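Local atomic coordinates of heptaprenyl diphosphate synthase (HEPPP synthase) subunit 1 family protein (PDB entry 5H9D), a protein that serves as subunit 1 of heptaprenyl diphosphate synthase, pairing with a prenyl synthase chain that probably builds the heptaprenyl diphosphate product. Residues Arg56-Ile61 and Ile73-Ser78; Leu49-Ser54 and Ala79-Leu84. All coordinates share one frame; numbering follows the deposited sequence.

Contact 1. Residues Arg56-Ile61 and Ile73-Ser78; sequences RHLDDI and IGDLIS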
loop_
_atom_site.group_PDB
_atom_site.type_symbol
_atom_site.label_atom_id
_atom_site.label_comp_id
_atom_site.label_asym_id
_atom_site.label_seq_id
_atom_site.Cartn_x
_atom_site.Cartn_y
_atom_site.Cartn_z
ATOM N N ARG C 56 12.179 -0.573 10.942
ATOM C CA ARG C 56 13.198 0.330 11.495
ATOM C C ARG C 56 13.535 1.476 10.528
ATOM O O ARG C 56 13.967 2.559 10.959
ATOM C CB ARG C 56 14.465 -0.445 11.858
ATOM C CG ARG C 56 15.562 0.450 12.412
ATOM C CD ARG C 56 16.772 -0.321 12.936
ATOM N NE ARG C 56 16.387 -1.387 13.859
ATOM C CZ ARG C 56 16.200 -2.651 13.492
ATOM N NH1 ARG C 56 16.375 -2.995 12.218
ATOM N NH2 ARG C 56 15.819 -3.560 14.388
ATOM N N HIS C 57 13.323 1.236 9.223
ATOM C CA HIS C 57 13.588 2.247 8.209
ATOM C C HIS C 57 12.554 3.342 8.281
ATOM O O HIS C 57 12.894 4.512 8.256
ATOM C CB HIS C 57 13.591 1.647 6.813
ATOM C CG HIS C 57 14.155 2.565 5.768
ATOM N ND1 HIS C 57 15.349 3.231 5.935
ATOM C CD2 HIS C 57 13.712 2.899 4.534
ATOM C CE1 HIS C 57 15.621 3.935 4.852
ATOM N NE2 HIS C 57 14.643 3.749 3.985
ATOM N N LEU C 58 11.290 2.958 8.396
ATOM C CA LEU C 58 10.208 3.937 8.493
ATOM C C LEU C 58 10.311 4.665 9.826
ATOM O O LEU C 58 9.930 5.832 9.944
ATOM C CB LEU C 58 8.829 3.248 8.346
ATOM C CG LEU C 58 8.544 2.498 7.025
ATOM C CD1 LEU C 58 7.466 1.498 7.221
ATOM C CD2 LEU C 58 8.173 3.455 5.918
ATOM N N ASP C 59 10.826 3.982 10.838
ATOM C CA ASP C 59 10.980 4.628 12.131
ATOM C C ASP C 59 11.909 5.800 11.955
ATOM O O ASP C 59 11.579 6.936 12.287
ATOM C CB ASP C 59 11.603 3.685 13.143
ATOM C CG ASP C 59 10.576 2.947 13.954
ATOM O OD1 ASP C 59 9.527 3.566 14.250
ATOM O OD2 ASP C 59 10.826 1.769 14.305
ATOM N N ASP C 60 13.075 5.485 11.400
ATOM C CA ASP C 60 14.151 6.435 11.146
ATOM C C ASP C 60 13.828 7.652 10.309
ATOM O O ASP C 60 14.399 8.709 10.526
ATOM C CB ASP C 60 15.337 5.707 10.511
ATOM C CG ASP C 60 15.973 4.713 11.463
ATOM O OD1 ASP C 60 15.872 4.936 12.698
ATOM O OD2 ASP C 60 16.578 3.724 10.990
ATOM N N ILE C 61 12.937 7.503 9.339
ATOM C CA ILE C 61 12.573 8.610 8.480
ATOM C C ILE C 61 12.193 9.866 9.267
ATOM O O ILE C 61 12.576 10.970 8.902
ATOM C CB ILE C 61 11.435 8.165 7.522
ATOM C CG1 ILE C 61 12.043 7.282 6.416
ATOM C CG2 ILE C 61 10.687 9.374 6.955
ATOM C CD1 ILE C 61 11.055 6.373 5.730
ATOM N N ILE C 73 10.315 3.485 -0.045
ATOM C CA ILE C 73 11.372 2.499 0.053
ATOM C C ILE C 73 11.011 1.561 1.189
ATOM O O ILE C 73 10.992 0.345 1.020
ATOM C CB ILE C 73 12.699 3.165 0.405
ATOM C CG1 ILE C 73 12.974 4.308 -0.562
ATOM C CG2 ILE C 73 13.809 2.160 0.342
ATOM C CD1 ILE C 73 13.290 3.858 -1.965
ATOM N N GLY C 74 10.713 2.142 2.345
ATOM C CA GLY C 74 10.375 1.343 3.504
ATOM C C GLY C 74 9.207 0.435 3.247
ATOM O O GLY C 74 9.143 -0.655 3.795
ATOM N N ASP C 75 8.280 0.892 2.413
ATOM C CA ASP C 75 7.099 0.119 2.077
ATOM C C ASP C 75 7.333 -0.946 1.004
ATOM O O ASP C 75 6.631 -1.960 0.947
ATOM C CB ASP C 75 5.988 1.065 1.662
ATOM C CG ASP C 75 5.338 1.758 2.855
ATOM O OD1 ASP C 75 4.862 1.051 3.783
ATOM O OD2 ASP C 75 5.297 3.005 2.861
ATOM N N LEU C 76 8.319 -0.720 0.146
ATOM C CA LEU C 76 8.642 -1.705 -0.877
ATOM C C LEU C 76 9.246 -2.910 -0.153
ATOM O O LEU C 76 8.913 -4.057 -0.429
ATOM C CB LEU C 76 9.680 -1.139 -1.862
ATOM C CG LEU C 76 10.242 -2.146 -2.873
ATOM C CD1 LEU C 76 9.201 -2.520 -3.845
ATOM C CD2 LEU C 76 11.414 -1.539 -3.562
ATOM N N ILE C 77 10.153 -2.619 0.770
ATOM C CA ILE C 77 10.824 -3.635 1.551
ATOM C C ILE C 77 9.763 -4.396 2.333
ATOM O O ILE C 77 9.855 -5.611 2.582
ATOM C CB ILE C 77 11.843 -2.974 2.492
ATOM C CG1 ILE C 77 12.836 -2.173 1.641
ATOM C CG2 ILE C 77 12.579 -4.023 3.307
ATOM C CD1 ILE C 77 13.900 -1.416 2.424
ATOM N N SER C 78 8.715 -3.674 2.682
ATOM C CA SER C 78 7.635 -4.268 3.438
ATOM C C SER C 78 6.823 -5.178 2.543
ATOM O O SER C 78 6.464 -6.277 2.941
ATOM C CB SER C 78 6.776 -3.170 4.038
ATOM O OG SER C 78 5.832 -3.750 4.891
#
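L58 and G74 bring the two helices together, their CA atoms 5.6 Å apart. The segment axes pass within 9.1 Å of one another and run almost antiparallel, at 168°. With no side chain on G74, one methyl of L58 can lie directly on the opposite backbone, CD2 being 3.9 Å from the CA of G74. With its CG anti to the carbonyl carbon (chi1 -61°), L58 sets that atom 4.1 Å from the same G74 CA.

A second group of van der Waals contacts is made by the imidazole of H57. Its CG is anti to the backbone N (chi1 -167°), and the ring turns an edge to the glycine, CD2 being 3.8 Å from the backbone N of G74, which lies near the ring plane. At the same ring, NE2 is met by the CG2 branch of I73 at 4.1 Å. The two side chains approach obliquely, while the rest of the isoleucine, beyond CG1, turns from the neighbouring helix.

Polar groups contribute little between the segments, which share no hydrogen bond. D75 comes within 4.2 Å of L58 CD2 through its OD2, but that oxygen is hydrogen-bonded to H81 of the chain of farnesyl pyrophosphate synthetase. On the other helix, R56 forms a salt bridge with D52, and D59 with K108 and K167.

Together, the glycine contact and the leucine and histidine set against it are the packing of an antiparallel helical hairpin, one edge of which lies at the interface with the partner chain.

Contact 2. Residues Leu49-Ser54 and Ala79-Leu84; sequences LTIDTS and AHFYTL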
loop_
_atom_site.group_PDB
_atom_site.type_symbol
_atom_site.label_atom_id
_atom_site.label_comp_id
_atom_site.label_asym_id
_atom_site.label_seq_id
_atom_site.Cartn_x
_atom_site.Cartn_y
_atom_site.Cartn_z
ATOM N N LEU C 49 14.038 -10.868 9.003
ATOM C CA LEU C 49 15.005 -9.771 8.955
ATOM C C LEU C 49 14.478 -8.607 8.058
ATOM O O LEU C 49 14.810 -7.428 8.285
ATOM C CB LEU C 49 16.368 -10.295 8.466
ATOM C CG LEU C 49 17.534 -9.288 8.346
ATOM C CD1 LEU C 49 17.956 -8.688 9.715
ATOM C CD2 LEU C 49 18.687 -10.001 7.692
ATOM N N THR C 50 13.630 -8.941 7.077
ATOM C CA THR C 50 13.050 -7.930 6.180
ATOM C C THR C 50 11.992 -7.061 6.859
ATOM O O THR C 50 11.987 -5.839 6.714
ATOM C CB THR C 50 12.341 -8.549 4.974
ATOM O OG1 THR C 50 13.070 -9.687 4.513
ATOM C CG2 THR C 50 12.242 -7.532 3.856
ATOM N N ILE C 51 11.070 -7.687 7.579
ATOM C CA ILE C 51 10.052 -6.896 8.227
ATOM C C ILE C 51 10.681 -6.024 9.322
ATOM O O ILE C 51 10.212 -4.916 9.588
ATOM C CB ILE C 51 8.898 -7.779 8.757
ATOM C CG1 ILE C 51 7.762 -6.877 9.224
ATOM C CG2 ILE C 51 9.351 -8.681 9.846
ATOM C CD1 ILE C 51 7.142 -6.076 8.108
ATOM N N ASP C 52 11.769 -6.508 9.913
ATOM C CA ASP C 52 12.488 -5.766 10.935
ATOM C C ASP C 52 13.155 -4.558 10.262
ATOM O O ASP C 52 13.284 -3.471 10.858
ATOM C CB ASP C 52 13.552 -6.679 11.579
ATOM C CG ASP C 52 14.489 -5.928 12.562
ATOM O OD1 ASP C 52 15.566 -5.461 12.130
ATOM O OD2 ASP C 52 14.155 -5.803 13.769
ATOM N N THR C 53 13.559 -4.755 9.006
ATOM C CA THR C 53 14.230 -3.718 8.221
ATOM C C THR C 53 13.303 -2.573 7.789
ATOM O O THR C 53 13.606 -1.391 8.018
ATOM C CB THR C 53 14.913 -4.331 6.948
ATOM O OG1 THR C 53 15.841 -5.347 7.338
ATOM C CG2 THR C 53 15.663 -3.276 6.177
ATOM N N SER C 54 12.182 -2.898 7.157
ATOM C CA SER C 54 11.287 -1.834 6.733
ATOM C C SER C 54 10.861 -1.030 7.955
ATOM O O SER C 54 11.033 0.200 7.994
ATOM C CB SER C 54 10.077 -2.403 5.996
ATOM O OG SER C 54 9.473 -3.451 6.726
ATOM N N ALA C 79 6.536 -4.719 1.330
ATOM C CA ALA C 79 5.773 -5.528 0.393
ATOM C C ALA C 79 6.653 -6.727 0.056
ATOM O O ALA C 79 6.168 -7.846 -0.130
ATOM C CB ALA C 79 5.434 -4.723 -0.861
ATOM N N HIS C 80 7.959 -6.495 0.007
ATOM C CA HIS C 80 8.870 -7.575 -0.283
ATOM C C HIS C 80 8.671 -8.677 0.752
ATOM O O HIS C 80 8.600 -9.850 0.410
ATOM C CB HIS C 80 10.318 -7.085 -0.270
ATOM C CG HIS C 80 11.310 -8.177 -0.528
ATOM N ND1 HIS C 80 10.941 -9.406 -1.040
ATOM C CD2 HIS C 80 12.649 -8.236 -0.335
ATOM C CE1 HIS C 80 12.009 -10.174 -1.147
ATOM N NE2 HIS C 80 13.058 -9.489 -0.726
ATOM N N PHE C 81 8.568 -8.283 2.014
ATOM C CA PHE C 81 8.353 -9.216 3.119
ATOM C C PHE C 81 7.200 -10.191 2.901
ATOM O O PHE C 81 7.258 -11.326 3.376
ATOM C CB PHE C 81 8.085 -8.429 4.416
ATOM C CG PHE C 81 7.481 -9.258 5.543
ATOM C CD1 PHE C 81 8.297 -9.936 6.453
ATOM C CD2 PHE C 81 6.097 -9.312 5.725
ATOM C CE1 PHE C 81 7.753 -10.639 7.518
ATOM C CE2 PHE C 81 5.546 -10.014 6.788
ATOM C CZ PHE C 81 6.383 -10.679 7.690
ATOM N N TYR C 82 6.151 -9.752 2.204
ATOM C CA TYR C 82 4.982 -10.608 1.996
ATOM C C TYR C 82 5.109 -11.574 0.812
ATOM O O TYR C 82 4.588 -12.694 0.856
ATOM C CB TYR C 82 3.717 -9.718 1.924
ATOM C CG TYR C 82 2.378 -10.372 1.569
ATOM C CD1 TYR C 82 2.042 -11.676 1.979
ATOM C CD2 TYR C 82 1.406 -9.637 0.887
ATOM C CE1 TYR C 82 0.773 -12.209 1.718
ATOM C CE2 TYR C 82 0.141 -10.161 0.629
ATOM C CZ TYR C 82 -0.173 -11.435 1.042
ATOM O OH TYR C 82 -1.451 -11.881 0.776
ATOM N N THR C 83 5.801 -11.159 -0.241
ATOM C CA THR C 83 5.996 -12.059 -1.370
ATOM C C THR C 83 6.727 -13.244 -0.768
ATOM O O THR C 83 6.558 -14.383 -1.200
ATOM C CB THR C 83 6.878 -11.430 -2.438
ATOM O OG1 THR C 83 7.973 -10.757 -1.807
ATOM C CG2 THR C 83 6.081 -10.446 -3.269
ATOM N N LEU C 84 7.527 -12.927 0.249
ATOM C CA LEU C 84 8.336 -13.857 1.025
ATOM C C LEU C 84 7.442 -14.710 1.935
ATOM O O LEU C 84 7.636 -15.917 2.033
ATOM C CB LEU C 84 9.332 -13.070 1.865
ATOM C CG LEU C 84 10.836 -13.320 1.726
ATOM C CD1 LEU C 84 11.237 -13.477 0.261
ATOM C CD2 LEU C 84 11.579 -12.149 2.384
#
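The carbonyl oxygen of T50 receives the backbone N-H of S54 at 3.0 Å and, more weakly, that of T53, while the side chain of the same threonine reaches the facing helix. Its CG2, anti to the backbone N, approaches the backbone N of F81 at 4.2 Å and also meets the imidazole of H80 obliquely. The other branch, OG1, faces a methyl of L84, with CD2 3.6 Å away and the two side chains crossing at a slant. That methyl also lies over one face of the H80 ring, displaced toward the rim.

I51 and F81 form the second half of the contact. The phenyl ring, whose CG is anti to its backbone N (chi1 164°), offers a face to the isoleucine in a CH-pi arrangement: I51 CG1 stands 4.1 Å from the centroid of the F81 ring, only 11° off the ring normal. The CB of I51 lies over the same ring, beside CD1 and CE1, and CG2 is nearest CE1, so the branched part of the side chain covers that side of the ring. I101 of helix 91-112 touches both residues. Toward helix 4-15, T50 packs on L8 and L84 on Q11.

One hydroxyl is bonded within its own helix: T53 OG1 donates to L49 O, with the donor tilted 28° from the carbonyl plane.

As a worked case of helix pairing, the contact divides its chemistry: the hydrogen bonds lie along each helix or run to other partners, such as Y82 OH to H130 of the chain of farnesyl pyrophosphate synthetase, whereas mostly methyls and an aromatic face meet between them. The two antiparallel segments are therefore probably matched mainly by shape and dispersion, with no hydrogen bond found between them.

In the fold
From the N terminus the chain passes from helix 4-15 through the short helix 29-32 into helix 43-65, whose segments 49-54 and 56-61 follow one another. After a short turn, helix 70-88 runs back past them, so residues 73-78 meet 56-61 and, further on, 79-84 meet 49-54. Contact 1 closes the short loop around the turn, and contact 2 closes a longer one that contains it. The centres lie about 10 Å apart, and the contacts touch where S54 packs against I77 and S78. Contact 1 thus fastens the hairpin near its turn, while contact 2 continues the pairing away from the turn, between helices 4-15 and 91-112.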